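Local coordinates for MdcA (Pseudomonas aeruginosa, PDB 5VIT), which is the alpha subunit of malonate decarboxylase, probably the transferase that exchanges acetyl for malonyl on the acyl carrier protein of the complex, at residues 56-59 and 60-63; 111-114 and 115-118; 437-440 and 441-445. All coordinates share one frame; numbering follows the deposited sequence.

The three contacts are local ones and follow one another along the chain. Interaction 1 (56-63) is the loop between strand 52-55 of the eight-stranded parallel sheet and helix 64-70; its N59 bonds to a malonate ion, probably from the crystallisation liquor. Interaction 2 (111-118) also follows a strand of that sheet, 102-107, and runs into helix 114-122; its centre lies about 17 Å from that of interaction 1. Interaction 3 (437-445) is a short helix beyond strand 432-433, with its centre about 15 Å from that of interaction 2 and 28 Å from that of interaction 1. None touches another. Interactions 1 and 2 are thus strand-to-helix connections of one sheet, while interaction 3 belongs to a helix outside it.

Interaction 1 of 3, residues 56-59 and 60-63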
loop_
_atom_site.group_PDB
_atom_site.type_symbol
_atom_site.label_atom_id
_atom_site.label_comp_id
_atom_site.label_asym_id
_atom_site.label_seq_id
_atom_site.Cartn_x
_atom_site.Cartn_y
_atom_site.Cartn_z
ATOM N N GLU A 56 10.986 22.128 37.717
ATOM C CA GLU A 56 10.188 22.244 36.518
ATOM C C GLU A 56 11.030 22.673 35.355
ATOM O O GLU A 56 11.403 23.849 35.175
ATOM C CB GLU A 56 9.003 23.171 36.714
ATOM C CG GLU A 56 7.824 22.380 37.239
ATOM C CD GLU A 56 6.554 23.177 37.326
ATOM O OE1 GLU A 56 6.603 24.419 37.175
ATOM O OE2 GLU A 56 5.509 22.552 37.565
ATOM N N GLY A 57 11.448 21.612 34.681
ATOM C CA GLY A 57 11.554 21.538 33.261
ATOM C C GLY A 57 10.314 20.714 32.950
ATOM O O GLY A 57 10.306 19.470 33.029
ATOM N N ASN A 58 9.235 21.429 32.672
ATOM C CA ASN A 58 8.096 20.846 31.995
ATOM C C ASN A 58 8.408 20.956 30.503
ATOM O O ASN A 58 9.451 21.488 30.144
ATOM C CB ASN A 58 6.804 21.556 32.406
ATOM C CG ASN A 58 6.515 21.376 33.889
ATOM O OD1 ASN A 58 7.177 20.574 34.546
ATOM N ND2 ASN A 58 5.537 22.103 34.421
ATOM N N ASN A 59 7.557 20.418 29.643
ATOM C CA ASN A 59 7.790 20.550 28.215
ATOM C C ASN A 59 7.875 22.012 27.786
ATOM O O ASN A 59 8.703 22.371 26.946
ATOM C CB ASN A 59 6.696 19.850 27.412
ATOM C CG ASN A 59 6.926 18.366 27.281
ATOM O OD1 ASN A 59 8.013 17.851 27.581
ATOM N ND2 ASN A 59 5.906 17.664 26.804
ATOM N N GLN A 60 7.034 22.858 28.372
ATOM C CA GLN A 60 6.982 24.256 27.965
ATOM C C GLN A 60 7.380 25.199 29.109
ATOM O O GLN A 60 8.370 25.928 29.012
ATOM C CB GLN A 60 5.583 24.568 27.429
ATOM C CG GLN A 60 5.227 23.742 26.180
ATOM C CD GLN A 60 3.980 22.837 26.334
ATOM O OE1 GLN A 60 3.588 22.450 27.444
ATOM N NE2 GLN A 60 3.361 22.497 25.197
ATOM N N LYS A 61 6.622 25.159 30.198
ATOM C CA LYS A 61 6.894 25.956 31.388
ATOM C C LYS A 61 8.253 25.627 32.046
ATOM O O LYS A 61 8.523 24.471 32.378
ATOM C CB LYS A 61 5.757 25.738 32.396
ATOM C CG LYS A 61 5.605 26.820 33.445
ATOM C CD LYS A 61 5.591 26.278 34.863
ATOM C CE LYS A 61 4.445 25.304 35.124
ATOM N NZ LYS A 61 3.272 25.926 35.754
ATOM N N GLN A 62 9.108 26.633 32.238
ATOM C CA GLN A 62 10.349 26.440 32.999
ATOM C C GLN A 62 10.335 27.313 34.252
ATOM O O GLN A 62 10.043 28.515 34.172
ATOM C CB GLN A 62 11.599 26.777 32.165
ATOM C CG GLN A 62 11.622 26.191 30.770
ATOM C CD GLN A 62 11.590 24.676 30.776
ATOM O OE1 GLN A 62 12.379 24.029 31.475
ATOM N NE2 GLN A 62 10.664 24.098 30.006
ATOM N N ALA A 63 10.647 26.722 35.406
ATOM C CA ALA A 63 10.918 27.510 36.611
ATOM C C ALA A 63 12.378 27.979 36.581
ATOM O O ALA A 63 13.199 27.564 37.408
ATOM C CB ALA A 63 10.638 26.698 37.871
#
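The loop that joins strand 52-55 to helix 64-70 doubles back on itself, and the backbones of G57 and Q62 form a single beta bridge, with E56 beside A63. The N-H of A63, the residue just before the helix, binds E56 O at 3.0 Å. Further in, N58 N reaches K61 O at 3.1 Å. The side chain of Q62 also spans the turn: bent at chi2 (-61°), it folds back over the loop, and its NE2 donates to N58 O at 2.9 Å and to Q60 O at 3.1 Å. Both carbonyls are met from above their planes, and the two bonds fix the rotation of the amide, with Q62 OE1 resting 3.2 Å from G57 CA. Such a connection from a parallel strand to a helix is consistent with the Rossmann-like family of this parallel sheet, and here it is wholly buried. E56 extends beyond CG and crosses K61 obliquely, laying E56 OE1 against the methylene K61 CE at 3.1 Å, whereas its ion pair with K61 NZ is long. K61 NZ instead bonds to S168 O, A153 O and T172 OG1, and the E56 carboxylate is held as well by A153 N and T172 OG1. N58 ND2 approaches E56 OE2 from above the carboxylate plane at 3.2 Å. N58 and K61 run side by side, N58 ND2 lying 3.5 Å from K61 CE. At the bend, N59 ND2 binds a malonate ion, probably from the crystallisation liquor, which may mark a pocket. The Q60 amide bonds to R341, E315 and N292, while the backbone N-H groups of Q60 and K61 both reach E170 OE1.

Interaction 2 of 3, residues 111-114 and 115-118; sequences GPQS and LRIG
Q113 and R116 lie side by side at the start of helix 114-122, pointing the same way, with Q113 in the N-cap position. The close-packed part is the backbone: Q113 O accepts the N-H of I117 at 2.9 Å and so ties the loop to the first turn. The same oxygen, Q113 O, touches the I117 side chain, I117 CG1 standing 3.6 Å away. I117 is buried here and packs onto L94 of helix 91-98. One residue on, the turn is slacker, for the bond from G118 N to S114 O is a weak one of 3.5 Å.

The flank formed by Q113 and R116 is more open to solvent. R116 has CG anti to the backbone N (chi1 -170°) and stays extended as far as NE, which runs its chain alongside that of Q113. The end of the Q113 side chain, bent at chi2, packs against the aliphatic part of R116 near CB and CD, with the amide and guanidinium planes 51° apart. L115 is exposed and rests on R375.

The guanidinium itself is spoken for by helix 91-98: NH2 forms a salt bridge to D95 and NH1 bonds to P91 O, while the pairing with E98 is long and weak. The arginine thus joins the start of one helix to another, and because D95 and P91 O already fix its charged end, Q113 need only pack on its aliphatic chain.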
loop_
_atom_site.group_PDB
_atom_site.type_symbol
_atom_site.label_atom_id
_atom_site.label_comp_id
_atom_site.label_asym_id
_atom_site.label_seq_id
_atom_site.Cartn_x
_atom_site.Cartn_y
_atom_site.Cartn_z
ATOM N N GLY A 111 15.900 17.278 24.745
ATOM C CA GLY A 111 15.878 17.621 23.343
ATOM C C GLY A 111 17.276 17.951 22.893
ATOM O O GLY A 111 17.978 17.076 22.364
ATOM N N PRO A 112 17.689 19.218 23.112
ATOM C CA PRO A 112 19.017 19.726 22.734
ATOM C C PRO A 112 20.158 19.090 23.550
ATOM O O PRO A 112 21.145 18.601 22.974
ATOM C CB PRO A 112 18.900 21.235 23.004
ATOM C CG PRO A 112 17.803 21.363 24.039
ATOM C CD PRO A 112 16.839 20.263 23.723
ATOM N N GLN A 113 19.991 19.064 24.872
ATOM C CA GLN A 113 21.003 18.555 25.793
ATOM C C GLN A 113 21.319 17.059 25.639
ATOM O O GLN A 113 22.009 16.496 26.489
ATOM C CB GLN A 113 20.558 18.813 27.239
ATOM C CG GLN A 113 20.145 20.247 27.615
ATOM C CD GLN A 113 21.336 21.196 27.780
ATOM O OE1 GLN A 113 21.164 22.420 27.789
ATOM N NE2 GLN A 113 22.554 20.637 27.819
ATOM N N SER A 114 20.812 16.423 24.579
ATOM C CA SER A 114 20.981 14.977 24.364
ATOM C C SER A 114 22.463 14.573 24.364
ATOM O O SER A 114 22.852 13.572 25.000
ATOM C CB SER A 114 20.305 14.541 23.050
ATOM O OG SER A 114 20.902 15.172 21.917
ATOM N N LEU A 115 23.284 15.363 23.668
ATOM C CA LEU A 115 24.727 15.150 23.662
ATOM C C LEU A 115 25.347 15.391 25.041
ATOM O O LEU A 115 26.143 14.584 25.522
ATOM C CB LEU A 115 25.386 16.052 22.626
ATOM C CG LEU A 115 26.607 15.486 21.897
ATOM C CD1 LEU A 115 26.253 14.194 21.153
ATOM C CD2 LEU A 115 27.176 16.521 20.932
ATOM N N ARG A 116 24.964 16.488 25.683
ATOM C CA ARG A 116 25.559 16.857 26.960
ATOM C C ARG A 116 25.299 15.818 28.063
ATOM O O ARG A 116 26.193 15.524 28.862
ATOM C CB ARG A 116 25.064 18.238 27.403
ATOM C CG ARG A 116 25.836 18.780 28.595
ATOM C CD ARG A 116 25.755 20.280 28.692
ATOM N NE ARG A 116 26.459 20.758 29.879
ATOM C CZ ARG A 116 26.044 21.768 30.640
ATOM N NH1 ARG A 116 24.929 22.418 30.331
ATOM N NH2 ARG A 116 26.744 22.131 31.711
ATOM N N ILE A 117 24.092 15.247 28.090
ATOM C CA ILE A 117 23.749 14.241 29.088
ATOM C C ILE A 117 24.635 13.013 28.925
ATOM O O ILE A 117 25.170 12.494 29.909
ATOM C CB ILE A 117 22.261 13.841 29.006
ATOM C CG1 ILE A 117 21.402 14.916 29.679
ATOM C CG2 ILE A 117 22.033 12.502 29.674
ATOM C CD1 ILE A 117 19.915 14.748 29.481
ATOM N N GLY A 118 24.812 12.569 27.683
ATOM C CA GLY A 118 25.753 11.501 27.389
ATOM C C GLY A 118 27.170 11.854 27.818
ATOM O O GLY A 118 27.866 11.046 28.426
#

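Interaction 3 of 3, residues 437-440 and 441-445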
loop_
_atom_site.group_PDB
_atom_site.type_symbol
_atom_site.label_atom_id
_atom_site.label_comp_id
_atom_site.label_asym_id
_atom_site.label_seq_id
_atom_site.Cartn_x
_atom_site.Cartn_y
_atom_site.Cartn_z
ATOM N N ASP A 437 20.754 2.040 17.201
ATOM C CA ASP A 437 21.831 2.634 17.974
ATOM C C ASP A 437 21.650 2.347 19.465
ATOM O O ASP A 437 22.626 2.200 20.205
ATOM C CB ASP A 437 21.879 4.151 17.752
ATOM C CG ASP A 437 22.577 4.541 16.470
ATOM O OD1 ASP A 437 22.650 3.699 15.551
ATOM O OD2 ASP A 437 23.047 5.701 16.387
ATOM N N ALA A 438 20.389 2.271 19.893
ATOM C CA ALA A 438 20.047 2.100 21.309
ATOM C C ALA A 438 20.713 0.889 21.974
ATOM O O ALA A 438 20.930 0.893 23.190
ATOM C CB ALA A 438 18.538 2.003 21.463
ATOM N N LEU A 439 21.014 -0.148 21.192
ATOM C CA LEU A 439 21.641 -1.354 21.740
ATOM C C LEU A 439 23.034 -1.049 22.292
ATOM O O LEU A 439 23.333 -1.375 23.446
ATOM C CB LEU A 439 21.728 -2.457 20.682
ATOM C CG LEU A 439 20.383 -3.038 20.245
ATOM C CD1 LEU A 439 20.608 -4.275 19.406
ATOM C CD2 LEU A 439 19.588 -3.391 21.458
ATOM N N GLU A 440 23.862 -0.399 21.472
ATOM C CA GLU A 440 25.206 0.008 21.886
ATOM C C GLU A 440 25.191 1.087 22.958
ATOM O O GLU A 440 26.039 1.097 23.837
ATOM C CB GLU A 440 26.016 0.494 20.690
ATOM C CG GLU A 440 27.067 -0.493 20.257
ATOM C CD GLU A 440 27.986 -0.901 21.405
ATOM O OE1 GLU A 440 28.599 -0.010 22.041
ATOM O OE2 GLU A 440 28.079 -2.120 21.673
ATOM N N VAL A 441 24.224 1.992 22.898
ATOM C CA VAL A 441 24.099 2.983 23.952
ATOM C C VAL A 441 23.867 2.304 25.310
ATOM O O VAL A 441 24.443 2.702 26.328
ATOM C CB VAL A 441 22.971 3.963 23.653
ATOM C CG1 VAL A 441 22.738 4.887 24.838
ATOM C CG2 VAL A 441 23.321 4.769 22.409
ATOM N N ALA A 442 23.053 1.255 25.320
ATOM C CA ALA A 442 22.781 0.557 26.566
ATOM C C ALA A 442 24.063 -0.081 27.096
ATOM O O ALA A 442 24.372 0.023 28.297
ATOM C CB ALA A 442 21.692 -0.485 26.384
ATOM N N ARG A 443 24.813 -0.719 26.200
ATOM C CA ARG A 443 26.058 -1.364 26.594
ATOM C C ARG A 443 27.056 -0.333 27.130
ATOM O O ARG A 443 27.694 -0.571 28.147
ATOM C CB ARG A 443 26.657 -2.149 25.423
ATOM C CG ARG A 443 25.732 -3.220 24.874
ATOM C CD ARG A 443 26.442 -4.196 23.949
ATOM N NE ARG A 443 25.498 -4.974 23.135
ATOM C CZ ARG A 443 25.270 -4.774 21.832
ATOM N NH1 ARG A 443 25.932 -3.825 21.167
ATOM N NH2 ARG A 443 24.392 -5.536 21.176
ATOM N N GLN A 444 27.162 0.820 26.473
ATOM C CA GLN A 444 28.091 1.869 26.905
ATOM C C GLN A 444 27.654 2.559 28.190
ATOM O O GLN A 444 28.488 3.051 28.945
ATOM C CB GLN A 444 28.270 2.925 25.810
ATOM C CG GLN A 444 28.761 2.366 24.493
ATOM C CD GLN A 444 30.223 1.981 24.531
ATOM O OE1 GLN A 444 31.026 2.617 25.222
ATOM N NE2 GLN A 444 30.580 0.926 23.797
ATOM N N THR A 445 26.347 2.598 28.432
ATOM C CA THR A 445 25.781 3.338 29.562
ATOM C C THR A 445 25.488 2.403 30.753
ATOM O O THR A 445 25.241 2.848 31.875
ATOM C CB THR A 445 24.507 4.110 29.094
ATOM O OG1 THR A 445 24.917 5.229 28.300
ATOM C CG2 THR A 445 23.675 4.634 30.239
#
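A first torsion of -106° followed by a bend at chi2 (-54°) brings the carboxylate of E440 forward along the helix toward R443 and Q444. R443 crosses the glutamate at about a right angle and meets it with NH1. The resulting salt bridge is also a hydrogen bond of 2.8 Å from R443 NH1 to E440 OE2. OE2 lies close to the guanidinium plane, at the edge of the group, yet receives NH1 on its anti side, somewhat out of the carboxylate plane; the two flat groups are turned 42° apart.

The second oxygen serves Q444. Its side-chain nitrogen, Q444 NE2, donates to E440 OE1 at 2.8 Å, in the plane of its own amide and nearly in line with the carboxylate C-O bond. With a different donor on each oxygen, the carboxylate is restrained in its rotation, although this flank of the helix is largely exposed. R443 also leans over L439, R443 NH2 lying 4.1 Å from L439 CB on one face of the guanidinium. R435 NH2 is also near R443 NH1, and the carboxylate of E440 probably eases the closeness of the like charges.

Beneath the side chains runs a ladder of backbone bonds: V441 N to D437 O at 3.1 Å, A442 N to A438 O at 3.0 Å, then R443 N to L439 O and Q444 N to E440 O. Buried V441 packs against V371 and M447, and D437 binds R373 N through its carboxylate. The salt bridge and the amide-to-carboxylate hydrogen bond, spaced i to i+3 and i to i+4 from one glutamate, are characteristic of the solvent-facing side of an alpha-helix.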